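Local atomic coordinates of RNA-dependent RNA polymerase (Qualyub virus, PDB entry 6DX1), a protein that probably works, through its viral OTU (ovarian tumour) cysteine protease domain, as a deubiquitinase that cleaves ubiquitin from its conjugates. Residues Asn16-Ala20 and Gln128-Gly133; Asp38-Phe43 and Tyr97-Glu103; Cys64-Glu69 and Tyr88-Lys93. All blocks are in the same frame, centred on the assembly; numbering follows the deposited sequence.

Contact 1. Residues Asn16-Ala20 and Gln128-Gly133; sequences NCSQA and QGIRWG
C17 to A20 pairs antiparallel with G129 to W132, the strand axes 4.6 Å apart and their directions 166° from each other. This is one seam of the mixed beta sheet of the OTU fold, where the strand 17-25, close to the N terminus, pairs with the strand 125-132, which has the strand 114-120 on its other side. S18 and R131 form a hydrogen-bonded pair that exchanges both backbone bonds, and A20 and G129 form the next one, while C17-W132 and Q19-I130 are non-hydrogen-bonded pairs. Past the end of the strands G133 N still reaches N16 O, at 3.0 Å.

On the face shared by C17 and W132, the cysteine lies over one face of the indole. Its SG turns anti to the backbone N (chi1 178°), which carries the sulfur over the ring, 4.1 Å from the centroid of the five-membered part, and also against I130 CG1 at 3.6 Å. N16 approaches the same indole at its rim, with OD1 3.4 Å from W132 CD1; its ND2 is bound to S108 on the helix 101-111, which packs on W132 as well.

The other face carries S18 and R131. The arginine, bent at chi3, presents its NE side to the serine and is flanked by W10 in a cation-pi contact. A water links S18 OG to N16 O and G133 O. S18 OG lies in the guanidinium plane, gripped side-on by R131 NE at 2.9 Å and by NH2 at 3.2 Å.

Contact 2. Residues Asp38-Phe43 and Tyr97-Glu103; sequences DGNCFF and YWGGSVE
G99 fits against F42 and F43 at the tight end of this contact, where the start of the helix 41-51 meets the loop leading into the helix 101-111. G99 CA lies 3.6 Å from F43 CE2, and the backbone from G99 to G100 runs over F42, with G100 O above one face of its ring. E103 completes this tight part: its CB packs 3.4 Å from F42 CE2 and its CG against F43 CE1 and CZ. The glutamate chain bends at chi2 (79°), which folds the carboxylate back toward its own segment. There OE1 accepts from the N of the N-cap residue G100, as in one half of a capping box; glycine has no side chain to return the bond. OE2 accepts from Y97 OH on its syn lone pair, at 2.5 Å. With Y88 OH also bonded to OE2, three donors hold the rotation of this buried carboxylate.

The other end is looser and wetter. No direct hydrogen bond crosses between the segments; water does the bridging. One molecule donates to G39 O and accepts from F42 N and G99 N, and a second connects N40 OD1 with Y97 O. Beside them W98, largely exposed, lays its six-membered ring over G39, whose CA stands 3.5 Å from the ring centroid and nearly on its normal. The type I turn from D38 to C41 carries an Asx turn, in which D38 OD1 accepts from N40 N; the same oxygen forms a salt bridge with R44.

The D-G-N-C sequence at the start of a helix is the signature of OTU proteases, in which its cysteine is the nucleophile; C41, with H150 packed against it, is consistent with that active site.

Contact 3. Residues Cys64-Glu69 and Tyr88-Lys93; sequences CREFAE and YARESK
R65 and Y88 carry most of a buried packing contact between two antiparallel helices, 57-70 and 85-92, in the helical part of the OTU domain away from the sheet. The axes of the segments 64-69 and 88-92 pass 10.0 Å apart, their directions 166° from each other, and side chains fill the space between them.

Y88 points across with its ring edge toward the backbone of R65, CE2 lying 3.9 Å from R65 CA. CG stands anti to the backbone N (chi1 173°), and this sends the ring between C64 and A68: A68 CB touches CD2, and C64 CB rests by the hydroxyl. The hydroxyl finds its polar partner in E103 of the helix 101-111, and F82 meets the ring edge-to-face, which leaves this tyrosine held on several sides.

R65 runs the opposite way, its aliphatic part passing over A89, where CD comes 3.7 Å from A89 CA. A bend at chi3 then turns the head toward S92. NH1 gives the one hydrogen bond between the segments, a fairly straight one (162°) to S92 OG at 3.1 Å, with the oxygen close to the guanidinium plane. NH2 turns back to N62 on its own helix, so the head is fixed at two points.

The serine hydroxyl is used twice, accepting from the arginine and donating to Y88 O one turn earlier, an oxygen that also receives S92 N. K93 completes the packing with its aliphatic chain: its CG sits over one face of the guanidinium, 3.5 Å from R65 NH1.

Overall arrangement
From the N terminus, the chain enters contact 1 at 16-20 and returns to it only at 128-133, so that this strand pairing closes the longest loop, with 107 residues between its segments. Within that loop, 38-43 meets 97-103 in contact 2, and within this second loop 64-69 meets 88-93 in contact 3; the three nest without crossing. Contact 1 belongs to the sheet, contact 3 to a helical pair, and contact 2 lies between them. The helix 101-111 connects them: its S101 packs on W132 of contact 1, its E103 probably hydrogen-bonds Y88 of contact 3, and Y97, in the loop before it, lies against E91 and S92. Contacts 1 and 3 do not touch.

Contact 1. Residues Asn16-Ala20 and Gln128-Gly133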
loop_
_atom_site.group_PDB
_atom_site.type_symbol
_atom_site.label_atom_id
_atom_site.label_comp_id
_atom_site.label_asym_id
_atom_site.label_seq_id
_atom_site.Cartn_x
_atom_site.Cartn_y
_atom_site.Cartn_z
ATOM N N ASN A 16 9.713 -1.089 9.317
ATOM C CA ASN A 16 10.052 -0.287 8.144
ATOM C C ASN A 16 8.984 0.748 7.799
ATOM O O ASN A 16 9.030 1.324 6.708
ATOM C CB ASN A 16 10.358 -1.190 6.932
ATOM C CG ASN A 16 9.108 -1.760 6.254
ATOM O OD1 ASN A 16 8.053 -1.911 6.866
ATOM N ND2 ASN A 16 9.247 -2.100 4.967
ATOM N N CYS A 17 8.076 1.047 8.726
ATOM C CA CYS A 17 6.966 1.968 8.491
ATOM C C CYS A 17 7.262 3.323 9.120
ATOM O O CYS A 17 7.696 3.393 10.275
ATOM C CB CYS A 17 5.668 1.397 9.067
ATOM S SG CYS A 17 4.248 2.488 8.893
ATOM N N SER A 18 7.042 4.390 8.359
ATOM C CA SER A 18 7.150 5.759 8.860
ATOM C C SER A 18 5.962 6.577 8.352
ATOM O O SER A 18 5.228 6.149 7.454
ATOM C CB SER A 18 8.486 6.399 8.448
ATOM O OG SER A 18 8.677 6.354 7.028
ATOM N N GLN A 19 5.769 7.769 8.927
ATOM C CA GLN A 19 4.596 8.580 8.588
ATOM C C GLN A 19 4.951 10.062 8.619
ATOM O O GLN A 19 5.917 10.470 9.266
ATOM C CB GLN A 19 3.427 8.306 9.544
ATOM C CG GLN A 19 3.661 8.824 10.957
ATOM C CD GLN A 19 2.559 8.409 11.918
ATOM O OE1 GLN A 19 1.579 7.787 11.517
ATOM N NE2 GLN A 19 2.723 8.748 13.190
ATOM N N ALA A 20 4.141 10.874 7.939
ATOM C CA ALA A 20 4.450 12.298 7.847
ATOM C C ALA A 20 3.200 13.098 7.524
ATOM O O ALA A 20 2.285 12.598 6.866
ATOM C CB ALA A 20 5.509 12.551 6.770
ATOM N N GLN A 128 -1.337 13.832 4.336
ATOM C CA GLN A 128 -0.505 12.932 5.133
ATOM C C GLN A 128 0.009 11.804 4.252
ATOM O O GLN A 128 -0.597 11.460 3.232
ATOM C CB GLN A 128 -1.274 12.293 6.299
ATOM C CG GLN A 128 -1.897 13.224 7.290
ATOM C CD GLN A 128 -2.558 12.463 8.427
ATOM O OE1 GLN A 128 -2.252 11.285 8.669
ATOM N NE2 GLN A 128 -3.462 13.126 9.132
ATOM N N GLY A 129 1.109 11.203 4.687
ATOM C CA GLY A 129 1.616 9.997 4.065
ATOM C C GLY A 129 2.014 8.981 5.117
ATOM O O GLY A 129 2.417 9.329 6.227
ATOM N N ILE A 130 1.856 7.708 4.766
ATOM C CA ILE A 130 2.430 6.624 5.555
ATOM C C ILE A 130 3.166 5.723 4.579
ATOM O O ILE A 130 2.694 5.484 3.462
ATOM C CB ILE A 130 1.368 5.860 6.378
ATOM C CG1 ILE A 130 2.014 4.746 7.200
ATOM C CG2 ILE A 130 0.283 5.310 5.508
ATOM C CD1 ILE A 130 1.259 4.466 8.500
ATOM N N ARG A 131 4.349 5.272 4.973
ATOM C CA ARG A 131 5.296 4.708 4.025
ATOM C C ARG A 131 5.894 3.434 4.595
ATOM O O ARG A 131 6.200 3.373 5.789
ATOM C CB ARG A 131 6.390 5.748 3.732
ATOM C CG ARG A 131 7.652 5.264 3.072
ATOM C CD ARG A 131 8.618 6.459 2.951
ATOM N NE ARG A 131 9.340 6.750 4.194
ATOM C CZ ARG A 131 10.599 7.167 4.218
ATOM N NH1 ARG A 131 11.248 7.349 3.072
ATOM N NH2 ARG A 131 11.216 7.400 5.373
ATOM N N TRP A 132 6.051 2.416 3.743
ATOM C CA TRP A 132 6.800 1.203 4.079
ATOM C C TRP A 132 8.009 1.144 3.157
ATOM O O TRP A 132 7.848 1.055 1.935
ATOM C CB TRP A 132 5.941 -0.063 3.925
ATOM C CG TRP A 132 4.863 -0.141 4.944
ATOM C CD1 TRP A 132 4.885 -0.868 6.095
ATOM C CD2 TRP A 132 3.606 0.553 4.929
ATOM N NE1 TRP A 132 3.724 -0.677 6.797
ATOM C CE2 TRP A 132 2.920 0.191 6.107
ATOM C CE3 TRP A 132 2.990 1.436 4.028
ATOM C CZ2 TRP A 132 1.653 0.679 6.416
ATOM C CZ3 TRP A 132 1.727 1.926 4.335
ATOM C CH2 TRP A 132 1.076 1.548 5.525
ATOM N N GLY A 133 9.204 1.200 3.736
ATOM C CA GLY A 133 10.442 1.313 2.984
ATOM C C GLY A 133 11.033 2.712 3.071
ATOM O O GLY A 133 10.438 3.646 3.607
HETATM O O HOH W 1 9.608 3.973 6.158
#

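Contact 2. Residues Asp38-Phe43 and Tyr97-Glu103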
loop_
_atom_site.group_PDB
_atom_site.type_symbol
_atom_site.label_atom_id
_atom_site.label_comp_id
_atom_site.label_asym_id
_atom_site.label_seq_id
_atom_site.Cartn_x
_atom_site.Cartn_y
_atom_site.Cartn_z
ATOM N N ASP A 38 -14.728 -1.782 -4.610
ATOM C CA ASP A 38 -15.116 -2.907 -3.778
ATOM C C ASP A 38 -14.039 -3.120 -2.716
ATOM O O ASP A 38 -13.100 -2.326 -2.585
ATOM C CB ASP A 38 -15.416 -4.156 -4.632
ATOM C CG ASP A 38 -14.176 -4.795 -5.274
ATOM O OD1 ASP A 38 -13.035 -4.379 -4.995
ATOM O OD2 ASP A 38 -14.365 -5.746 -6.079
ATOM N N GLY A 39 -14.192 -4.179 -1.932
ATOM C CA GLY A 39 -13.250 -4.410 -0.858
ATOM C C GLY A 39 -11.880 -4.878 -1.293
ATOM O O GLY A 39 -11.009 -5.070 -0.442
ATOM N N ASN A 40 -11.664 -5.079 -2.588
ATOM C CA ASN A 40 -10.377 -5.521 -3.097
ATOM C C ASN A 40 -9.540 -4.369 -3.625
ATOM O O ASN A 40 -8.499 -4.609 -4.242
ATOM C CB ASN A 40 -10.584 -6.570 -4.194
ATOM C CG ASN A 40 -11.171 -7.855 -3.647
ATOM O OD1 ASN A 40 -10.598 -8.456 -2.746
ATOM N ND2 ASN A 40 -12.318 -8.265 -4.171
ATOM N N CYS A 41 -9.959 -3.126 -3.374
ATOM C CA CYS A 41 -9.347 -1.976 -4.038
ATOM C C CYS A 41 -7.837 -1.869 -3.781
ATOM O O CYS A 41 -7.095 -1.447 -4.676
ATOM C CB CYS A 41 -10.056 -0.691 -3.605
ATOM S SG CYS A 41 -10.084 -0.450 -1.819
ATOM N N PHE A 42 -7.364 -2.205 -2.571
ATOM C CA PHE A 42 -5.917 -2.171 -2.328
ATOM C C PHE A 42 -5.179 -3.071 -3.319
ATOM O O PHE A 42 -4.222 -2.649 -3.986
ATOM C CB PHE A 42 -5.587 -2.602 -0.888
ATOM C CG PHE A 42 -4.110 -2.815 -0.666
ATOM C CD1 PHE A 42 -3.299 -1.758 -0.281
ATOM C CD2 PHE A 42 -3.527 -4.045 -0.906
ATOM C CE1 PHE A 42 -1.930 -1.932 -0.117
ATOM C CE2 PHE A 42 -2.155 -4.223 -0.764
ATOM C CZ PHE A 42 -1.354 -3.165 -0.362
ATOM N N PHE A 43 -5.636 -4.317 -3.442
ATOM C CA PHE A 43 -5.007 -5.266 -4.352
ATOM C C PHE A 43 -5.199 -4.865 -5.809
ATOM O O PHE A 43 -4.342 -5.168 -6.655
ATOM C CB PHE A 43 -5.588 -6.658 -4.092
ATOM C CG PHE A 43 -5.339 -7.151 -2.693
ATOM C CD1 PHE A 43 -4.060 -7.541 -2.310
ATOM C CD2 PHE A 43 -6.371 -7.212 -1.763
ATOM C CE1 PHE A 43 -3.816 -7.999 -1.025
ATOM C CE2 PHE A 43 -6.139 -7.667 -0.471
ATOM C CZ PHE A 43 -4.856 -8.062 -0.098
ATOM N N TYR A 97 -12.573 -9.594 3.172
ATOM C CA TYR A 97 -11.259 -9.132 3.607
ATOM C C TYR A 97 -10.868 -7.872 2.835
ATOM O O TYR A 97 -11.055 -7.795 1.621
ATOM C CB TYR A 97 -10.214 -10.231 3.393
ATOM C CG TYR A 97 -8.853 -9.889 3.949
ATOM C CD1 TYR A 97 -8.595 -10.013 5.307
ATOM C CD2 TYR A 97 -7.827 -9.440 3.118
ATOM C CE1 TYR A 97 -7.357 -9.701 5.832
ATOM C CE2 TYR A 97 -6.583 -9.119 3.641
ATOM C CZ TYR A 97 -6.357 -9.250 4.991
ATOM O OH TYR A 97 -5.125 -8.938 5.521
ATOM N N TRP A 98 -10.328 -6.881 3.551
ATOM C CA TRP A 98 -9.870 -5.620 2.966
ATOM C C TRP A 98 -8.361 -5.505 3.125
ATOM O O TRP A 98 -7.846 -5.642 4.239
ATOM C CB TRP A 98 -10.526 -4.410 3.639
ATOM C CG TRP A 98 -11.947 -4.190 3.273
ATOM C CD1 TRP A 98 -13.006 -5.001 3.584
ATOM C CD2 TRP A 98 -12.493 -3.075 2.545
ATOM N NE1 TRP A 98 -14.173 -4.468 3.084
ATOM C CE2 TRP A 98 -13.887 -3.291 2.442
ATOM C CE3 TRP A 98 -11.943 -1.923 1.962
ATOM C CZ2 TRP A 98 -14.732 -2.402 1.788
ATOM C CZ3 TRP A 98 -12.791 -1.037 1.305
ATOM C CH2 TRP A 98 -14.172 -1.286 1.225
ATOM N N GLY A 99 -7.660 -5.240 2.019
ATOM C CA GLY A 99 -6.222 -5.069 2.087
ATOM C C GLY A 99 -5.821 -3.717 2.649
ATOM O O GLY A 99 -6.599 -2.764 2.701
ATOM N N GLY A 100 -4.572 -3.631 3.093
ATOM C CA GLY A 100 -4.086 -2.388 3.655
ATOM C C GLY A 100 -2.677 -2.477 4.197
ATOM O O GLY A 100 -1.796 -3.028 3.531
ATOM N N SER A 101 -2.467 -1.950 5.411
ATOM C CA SER A 101 -1.131 -1.847 5.997
ATOM C C SER A 101 -0.441 -3.198 6.118
ATOM O O SER A 101 0.785 -3.289 5.972
ATOM C CB SER A 101 -1.223 -1.183 7.371
ATOM O OG SER A 101 -1.787 0.112 7.240
ATOM N N VAL A 102 -1.196 -4.258 6.424
ATOM C CA VAL A 102 -0.589 -5.587 6.504
ATOM C C VAL A 102 0.095 -5.944 5.185
ATOM O O VAL A 102 1.257 -6.371 5.155
ATOM C CB VAL A 102 -1.651 -6.633 6.898
ATOM C CG1 VAL A 102 -1.121 -8.040 6.716
ATOM C CG2 VAL A 102 -2.084 -6.415 8.344
ATOM N N GLU A 103 -0.612 -5.761 4.074
ATOM C CA GLU A 103 -0.069 -6.117 2.775
ATOM C C GLU A 103 0.949 -5.102 2.267
ATOM O O GLU A 103 1.834 -5.461 1.479
ATOM C CB GLU A 103 -1.217 -6.270 1.785
ATOM C CG GLU A 103 -2.029 -7.545 2.012
ATOM C CD GLU A 103 -3.024 -7.449 3.171
ATOM O OE1 GLU A 103 -3.475 -6.339 3.530
ATOM O OE2 GLU A 103 -3.371 -8.511 3.725
HETATM O O HOH W 2 -8.553 -3.681 -0.298
HETATM O O HOH W 3 -9.298 -8.102 -0.291
#

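Contact 3. Residues Cys64-Glu69 and Tyr88-Lys93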
loop_
_atom_site.group_PDB
_atom_site.type_symbol
_atom_site.label_atom_id
_atom_site.label_comp_id
_atom_site.label_asym_id
_atom_site.label_seq_id
_atom_site.Cartn_x
_atom_site.Cartn_y
_atom_site.Cartn_z
ATOM N N CYS A 64 1.036 -12.284 -1.683
ATOM C CA CYS A 64 1.145 -11.917 -0.269
ATOM C C CYS A 64 1.086 -13.147 0.629
ATOM O O CYS A 64 1.877 -13.278 1.569
ATOM C CB CYS A 64 0.034 -10.936 0.110
ATOM S SG CYS A 64 0.286 -9.269 -0.554
ATOM N N ARG A 65 0.140 -14.052 0.364
ATOM C CA ARG A 65 0.048 -15.268 1.164
ATOM C C ARG A 65 1.314 -16.096 1.039
ATOM O O ARG A 65 1.804 -16.652 2.031
ATOM C CB ARG A 65 -1.169 -16.085 0.731
ATOM C CG ARG A 65 -2.480 -15.536 1.236
ATOM C CD ARG A 65 -3.639 -16.466 0.885
ATOM N NE ARG A 65 -4.026 -16.383 -0.519
ATOM C CZ ARG A 65 -4.993 -15.595 -0.984
ATOM N NH1 ARG A 65 -5.677 -14.817 -0.153
ATOM N NH2 ARG A 65 -5.283 -15.584 -2.278
ATOM N N GLU A 66 1.868 -16.179 -0.173
ATOM C CA GLU A 66 3.057 -16.998 -0.384
ATOM C C GLU A 66 4.268 -16.424 0.338
ATOM O O GLU A 66 5.058 -17.175 0.921
ATOM C CB GLU A 66 3.342 -17.146 -1.875
ATOM C CG GLU A 66 2.448 -18.190 -2.526
ATOM C CD GLU A 66 2.311 -18.004 -4.015
ATOM O OE1 GLU A 66 1.442 -18.677 -4.618
ATOM O OE2 GLU A 66 3.074 -17.196 -4.595
ATOM N N PHE A 67 4.442 -15.097 0.303
ATOM C CA PHE A 67 5.562 -14.496 1.023
ATOM C C PHE A 67 5.390 -14.639 2.530
ATOM O O PHE A 67 6.377 -14.795 3.262
ATOM C CB PHE A 67 5.715 -13.024 0.638
ATOM C CG PHE A 67 7.020 -12.412 1.075
ATOM C CD1 PHE A 67 8.199 -12.718 0.414
ATOM C CD2 PHE A 67 7.059 -11.515 2.136
ATOM C CE1 PHE A 67 9.410 -12.141 0.803
ATOM C CE2 PHE A 67 8.265 -10.937 2.528
ATOM C CZ PHE A 67 9.437 -11.252 1.860
ATOM N N ALA A 68 4.152 -14.578 3.021
ATOM C CA ALA A 68 3.931 -14.819 4.441
ATOM C C ALA A 68 4.409 -16.212 4.834
ATOM O O ALA A 68 4.969 -16.403 5.922
ATOM C CB ALA A 68 2.453 -14.638 4.788
ATOM N N GLU A 69 4.208 -17.196 3.954
ATOM C CA GLU A 69 4.631 -18.564 4.252
ATOM C C GLU A 69 6.145 -18.724 4.169
ATOM O O GLU A 69 6.755 -19.352 5.043
ATOM C CB GLU A 69 3.936 -19.542 3.308
ATOM C CG GLU A 69 2.484 -19.712 3.599
ATOM C CD GLU A 69 1.697 -20.085 2.379
ATOM O OE1 GLU A 69 0.528 -19.663 2.332
ATOM O OE2 GLU A 69 2.233 -20.778 1.471
ATOM N N TYR A 88 -3.028 -16.197 8.509
ATOM C CA TYR A 88 -3.140 -15.108 7.539
ATOM C C TYR A 88 -3.807 -15.578 6.250
ATOM O O TYR A 88 -4.674 -14.885 5.703
ATOM C CB TYR A 88 -1.761 -14.511 7.233
ATOM C CG TYR A 88 -1.828 -13.496 6.117
ATOM C CD1 TYR A 88 -2.467 -12.288 6.313
ATOM C CD2 TYR A 88 -1.301 -13.774 4.859
ATOM C CE1 TYR A 88 -2.571 -11.360 5.295
ATOM C CE2 TYR A 88 -1.395 -12.848 3.825
ATOM C CZ TYR A 88 -2.041 -11.644 4.059
ATOM O OH TYR A 88 -2.159 -10.705 3.058
ATOM N N ALA A 89 -3.409 -16.749 5.744
ATOM C CA ALA A 89 -4.000 -17.261 4.509
ATOM C C ALA A 89 -5.496 -17.481 4.674
ATOM O O ALA A 89 -6.282 -17.165 3.771
ATOM C CB ALA A 89 -3.312 -18.562 4.094
ATOM N N ARG A 90 -5.901 -18.014 5.830
ATOM C CA ARG A 90 -7.310 -18.271 6.098
ATOM C C ARG A 90 -8.122 -16.986 6.066
ATOM O O ARG A 90 -9.176 -16.925 5.423
ATOM C CB ARG A 90 -7.444 -18.982 7.454
ATOM C CG ARG A 90 -8.821 -19.001 8.099
ATOM C CD ARG A 90 -8.803 -19.856 9.374
ATOM N NE ARG A 90 -7.661 -20.784 9.392
ATOM C CZ ARG A 90 -6.707 -20.776 10.327
ATOM N NH1 ARG A 90 -6.795 -19.898 11.308
ATOM N NH2 ARG A 90 -5.660 -21.611 10.285
ATOM N N GLU A 91 -7.637 -15.938 6.732
ATOM C CA GLU A 91 -8.396 -14.696 6.806
ATOM C C GLU A 91 -8.367 -13.932 5.487
ATOM O O GLU A 91 -9.377 -13.342 5.087
ATOM C CB GLU A 91 -7.860 -13.824 7.941
ATOM C CG GLU A 91 -8.131 -14.410 9.319
ATOM C CD GLU A 91 -9.611 -14.477 9.625
ATOM O OE1 GLU A 91 -10.305 -13.463 9.416
ATOM O OE2 GLU A 91 -10.083 -15.551 10.057
ATOM N N SER A 92 -7.224 -13.916 4.796
ATOM C CA SER A 92 -7.143 -13.121 3.579
ATOM C C SER A 92 -7.940 -13.727 2.434
ATOM O O SER A 92 -8.265 -13.015 1.479
ATOM C CB SER A 92 -5.683 -12.928 3.155
ATOM O OG SER A 92 -5.068 -14.162 2.846
ATOM N N LYS A 93 -8.260 -15.025 2.503
ATOM C CA LYS A 93 -9.116 -15.640 1.497
ATOM C C LYS A 93 -10.593 -15.386 1.751
ATOM O O LYS A 93 -11.418 -15.696 0.884
ATOM C CB LYS A 93 -8.872 -17.152 1.444
ATOM C CG LYS A 93 -7.569 -17.561 0.797
ATOM C CD LYS A 93 -7.300 -19.037 1.040
ATOM C CE LYS A 93 -6.080 -19.526 0.285
ATOM N NZ LYS A 93 -5.620 -20.843 0.821
#